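Local coordinates for gluconate kinase (Lactobacillus acidophilus, PDB 3LL3), which binds ATP and d-xylulose and probably phosphorylates a sugar or sugar acid such as gluconate, in the manner of FGGY carbohydrate kinases, at residues 142-145 with 146-149; 189-192 with 193-196. All coordinates share one frame; numbering follows the deposited sequence.

Contact 1: residues 142-145 with 146-149; sequences NKKT and EVFS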
loop_
_atom_site.group_PDB
_atom_site.type_symbol
_atom_site.label_atom_id
_atom_site.label_comp_id
_atom_site.label_asym_id
_atom_site.label_seq_id
_atom_site.Cartn_x
_atom_site.Cartn_y
_atom_site.Cartn_z
ATOM N N ASN A 142 16.526 30.797 20.927
ATOM C CA ASN A 142 15.178 31.351 20.954
ATOM C C ASN A 142 14.357 30.840 22.139
ATOM O O ASN A 142 13.581 31.594 22.727
ATOM C CB ASN A 142 14.447 31.052 19.638
ATOM C CG ASN A 142 13.038 31.641 19.595
ATOM O OD1 ASN A 142 12.038 30.908 19.616
ATOM N ND2 ASN A 142 12.951 32.973 19.528
ATOM N N LYS A 143 14.536 29.571 22.503
ATOM C CA LYS A 143 13.655 28.948 23.494
ATOM C C LYS A 143 14.307 28.616 24.841
ATOM O O LYS A 143 13.612 28.296 25.807
ATOM C CB LYS A 143 12.986 27.694 22.915
ATOM C CG LYS A 143 12.543 27.837 21.476
ATOM C CD LYS A 143 11.180 27.186 21.224
ATOM C CE LYS A 143 10.055 28.215 21.229
ATOM N NZ LYS A 143 10.036 28.968 22.513
ATOM N N LYS A 144 15.632 28.676 24.901
ATOM C CA LYS A 144 16.362 28.387 26.128
ATOM C C LYS A 144 17.390 29.484 26.338
ATOM O O LYS A 144 18.591 29.220 26.432
ATOM C CB LYS A 144 17.061 27.025 26.037
ATOM C CG LYS A 144 16.404 25.903 26.840
ATOM C CD LYS A 144 14.970 25.670 26.419
ATOM C CE LYS A 144 14.259 24.723 27.378
ATOM N NZ LYS A 144 14.809 23.330 27.340
ATOM N N THR A 145 16.910 30.724 26.403
ATOM C CA THR A 145 17.788 31.889 26.445
ATOM C C THR A 145 18.815 31.848 27.577
ATOM O O THR A 145 19.941 32.340 27.431
ATOM C CB THR A 145 16.974 33.197 26.553
ATOM O OG1 THR A 145 17.867 34.286 26.831
ATOM C CG2 THR A 145 15.934 33.101 27.673
ATOM N N GLU A 146 18.422 31.268 28.703
ATOM C CA GLU A 146 19.287 31.231 29.877
ATOM C C GLU A 146 20.577 30.451 29.599
ATOM O O GLU A 146 21.685 30.986 29.745
ATOM C CB GLU A 146 18.541 30.633 31.073
ATOM C CG GLU A 146 19.362 30.555 32.344
ATOM C CD GLU A 146 19.562 31.914 32.989
ATOM O OE1 GLU A 146 18.637 32.379 33.692
ATOM O OE2 GLU A 146 20.644 32.516 32.801
ATOM N N VAL A 147 20.433 29.189 29.196
ATOM C CA VAL A 147 21.598 28.366 28.884
ATOM C C VAL A 147 22.372 28.963 27.721
ATOM O O VAL A 147 23.593 28.982 27.741
ATOM C CB VAL A 147 21.228 26.907 28.550
ATOM C CG1 VAL A 147 20.289 26.341 29.598
ATOM C CG2 VAL A 147 20.603 26.821 27.186
ATOM N N PHE A 148 21.675 29.466 26.708
ATOM C CA PHE A 148 22.395 30.062 25.588
ATOM C C PHE A 148 23.296 31.194 26.064
ATOM O O PHE A 148 24.432 31.330 25.612
ATOM C CB PHE A 148 21.466 30.583 24.495
ATOM C CG PHE A 148 22.175 30.807 23.195
ATOM C CD1 PHE A 148 22.405 29.745 22.323
ATOM C CD2 PHE A 148 22.670 32.054 22.868
ATOM C CE1 PHE A 148 23.093 29.945 21.147
ATOM C CE2 PHE A 148 23.354 32.257 21.685
ATOM C CZ PHE A 148 23.562 31.202 20.825
ATOM N N SER A 149 22.772 32.017 26.966
ATOM C CA SER A 149 23.533 33.129 27.525
ATOM C C SER A 149 24.822 32.680 28.207
ATOM O O SER A 149 25.877 33.314 28.070
ATOM C CB SER A 149 22.664 33.899 28.524
ATOM O OG SER A 149 23.356 35.029 29.017
#
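At the junction of helices 133-143 and 145-150, K144 is the N-cap residue of the second helix, and its carbonyl meets V147 and F148 in the first turn. K144, at phi -133° and psi 57°, is the first residue after helix 133-143 to leave helical angles. Helix 145-150 starts right after it.

Two backbone hydrogen bonds build the new turn. F148 N donates to K144 O at 3.1 Å. S149 N donates to T145 O at 2.9 Å. Both are i to i+4 bonds, the regular pattern of an alpha helix. The side chains of F148 and S149 begin close to the same acceptors. F148 CB lies 3.7 Å from K144 O, and S149 CB lies 3.3 Å from T145 O.

V147 meets K144 through one branch, CG2. With chi1 at -49°, this methyl is tucked in over the valine's own backbone, on the side of K144. V147 CG2 and K144 CB are in van der Waals contact at 3.7 Å. The rest of the K144 chain leads away from the turn, and K144 also touches W139 on the preceding helix. F148 sends its ring away from the turn, with CG anti to the backbone N. Its side chain touches K141 of helix 133-143, so both K144 and F148 pack back on the earlier helix. The contact lies at the protein surface. The same V147 CG2 methyl also lies against the K144 carbonyl, 3.2 Å from K144 O.

Contact 2: residues 189-192 with 193-196; sequences WDQE and LLDI
D190 caps the start of helix 191-197 by accepting a hydrogen bond from L193. D190 OD2 takes L193 N at 3.0 Å, using the lone pair that faces away from OD1. With CG anti to its backbone N (chi1 -172°), the carboxylate is swung over the first turn. It also lies against the L193 side chain, with OD2 3.5 Å from L193 CG. Three backbone bonds follow. L194 N donates to D190 O at 3.0 Å, D195 N to Q191 O at 2.9 Å and I196 N to E192 O at 3.2 Å. L194 CD1 packs against W189 CB at 3.6 Å.

K123 probably helps to hold the D190 carboxylate in place. It forms salt bridges with D190 OD1 and E192 OE1, while E192 OE2 is hydrogen-bonded to Q119 NE2. Replacing D190 with an alanine would probably leave L193 N without its capping acceptor and K123 with one fewer carboxylate partner.

Helix 116-124 lies beside this turn, where L193 touches I120, K123 and T124, and I196 touches F116. W189 and L194 instead meet L204 in a loop, and W189 also touches T179 and I181.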
loop_
_atom_site.group_PDB
_atom_site.type_symbol
_atom_site.label_atom_id
_atom_site.label_comp_id
_atom_site.label_asym_id
_atom_site.label_seq_id
_atom_site.Cartn_x
_atom_site.Cartn_y
_atom_site.Cartn_z
ATOM N N TRP A 189 34.708 28.092 9.834
ATOM C CA TRP A 189 33.338 28.499 10.158
ATOM C C TRP A 189 32.866 29.594 9.213
ATOM O O TRP A 189 33.641 30.469 8.853
ATOM C CB TRP A 189 33.243 28.989 11.605
ATOM C CG TRP A 189 33.830 28.031 12.597
ATOM C CD1 TRP A 189 34.839 28.281 13.499
ATOM C CD2 TRP A 189 33.463 26.657 12.778
ATOM N NE1 TRP A 189 35.108 27.142 14.228
ATOM C CE2 TRP A 189 34.280 26.135 13.807
ATOM C CE3 TRP A 189 32.510 25.827 12.191
ATOM C CZ2 TRP A 189 34.166 24.823 14.250
ATOM C CZ3 TRP A 189 32.410 24.511 12.623
ATOM C CH2 TRP A 189 33.225 24.025 13.643
ATOM N N ASP A 190 31.605 29.516 8.791
ATOM C CA ASP A 190 31.006 30.524 7.919
ATOM C C ASP A 190 30.675 31.775 8.756
ATOM O O ASP A 190 29.847 31.704 9.671
ATOM C CB ASP A 190 29.741 29.958 7.270
ATOM C CG ASP A 190 29.175 30.864 6.199
ATOM O OD1 ASP A 190 29.471 30.631 5.016
ATOM O OD2 ASP A 190 28.451 31.831 6.540
ATOM N N GLN A 191 31.338 32.898 8.472
ATOM C CA GLN A 191 31.157 34.107 9.295
ATOM C C GLN A 191 29.719 34.619 9.343
ATOM O O GLN A 191 29.219 35.020 10.400
ATOM C CB GLN A 191 32.065 35.248 8.847
ATOM C CG GLN A 191 32.024 36.438 9.837
ATOM C CD GLN A 191 32.613 36.068 11.190
ATOM O OE1 GLN A 191 31.951 36.166 12.224
ATOM N NE2 GLN A 191 33.858 35.616 11.184
ATOM N N GLU A 192 29.074 34.639 8.184
ATOM C CA GLU A 192 27.670 35.000 8.080
ATOM C C GLU A 192 26.784 34.140 8.990
ATOM O O GLU A 192 25.916 34.654 9.692
ATOM C CB GLU A 192 27.230 34.891 6.620
ATOM C CG GLU A 192 25.868 35.437 6.329
ATOM C CD GLU A 192 25.551 35.463 4.831
ATOM O OE1 GLU A 192 26.456 35.171 4.007
ATOM O OE2 GLU A 192 24.394 35.790 4.490
ATOM N N LEU A 193 26.995 32.824 8.983
ATOM C CA LEU A 193 26.201 31.942 9.844
ATOM C C LEU A 193 26.507 32.156 11.345
ATOM O O LEU A 193 25.607 32.104 12.190
ATOM C CB LEU A 193 26.392 30.465 9.441
ATOM C CG LEU A 193 25.828 30.035 8.080
ATOM C CD1 LEU A 193 26.132 28.568 7.779
ATOM C CD2 LEU A 193 24.304 30.313 7.966
ATOM N N LEU A 194 27.777 32.387 11.678
ATOM C CA LEU A 194 28.156 32.685 13.055
ATOM C C LEU A 194 27.447 33.963 13.529
ATOM O O LEU A 194 26.952 34.039 14.656
ATOM C CB LEU A 194 29.671 32.872 13.176
ATOM C CG LEU A 194 30.591 31.657 13.054
ATOM C CD1 LEU A 194 32.042 32.106 13.048
ATOM C CD2 LEU A 194 30.325 30.673 14.178
ATOM N N ASP A 195 27.389 34.959 12.654
ATOM C CA ASP A 195 26.752 36.229 13.023
ATOM C C ASP A 195 25.258 36.063 13.304
ATOM O O ASP A 195 24.734 36.627 14.268
ATOM C CB ASP A 195 27.031 37.294 11.972
ATOM C CG ASP A 195 28.484 37.768 12.009
ATOM O OD1 ASP A 195 29.177 37.501 13.016
ATOM O OD2 ASP A 195 28.946 38.383 11.032
ATOM N N ILE A 196 24.590 35.245 12.495
ATOM C CA ILE A 196 23.173 34.938 12.693
ATOM C C ILE A 196 22.959 34.152 13.995
ATOM O O ILE A 196 21.976 34.364 14.713
ATOM C CB ILE A 196 22.599 34.156 11.496
ATOM C CG1 ILE A 196 22.590 35.042 10.245
ATOM C CG2 ILE A 196 21.188 33.666 11.799
ATOM C CD1 ILE A 196 22.479 34.262 8.951
#

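Contact 1 comes first along the chain and closes before contact 2 opens. Both lie in the N-terminal FGGY domain, on the same side of the chain's centre and away from the sugar and nucleotide pockets. Their centres are 19 Å apart. Their nearest atoms are about 7 Å apart, so they do not touch. Both involve the first turn of a short helix, 145-150 in contact 1 and 191-197 in contact 2. Contact 1 joins its helix to the preceding helix 133-143. Contact 1 is thus a surface junction of two helices, and contact 2 a partly buried helix start beside helix 116-124.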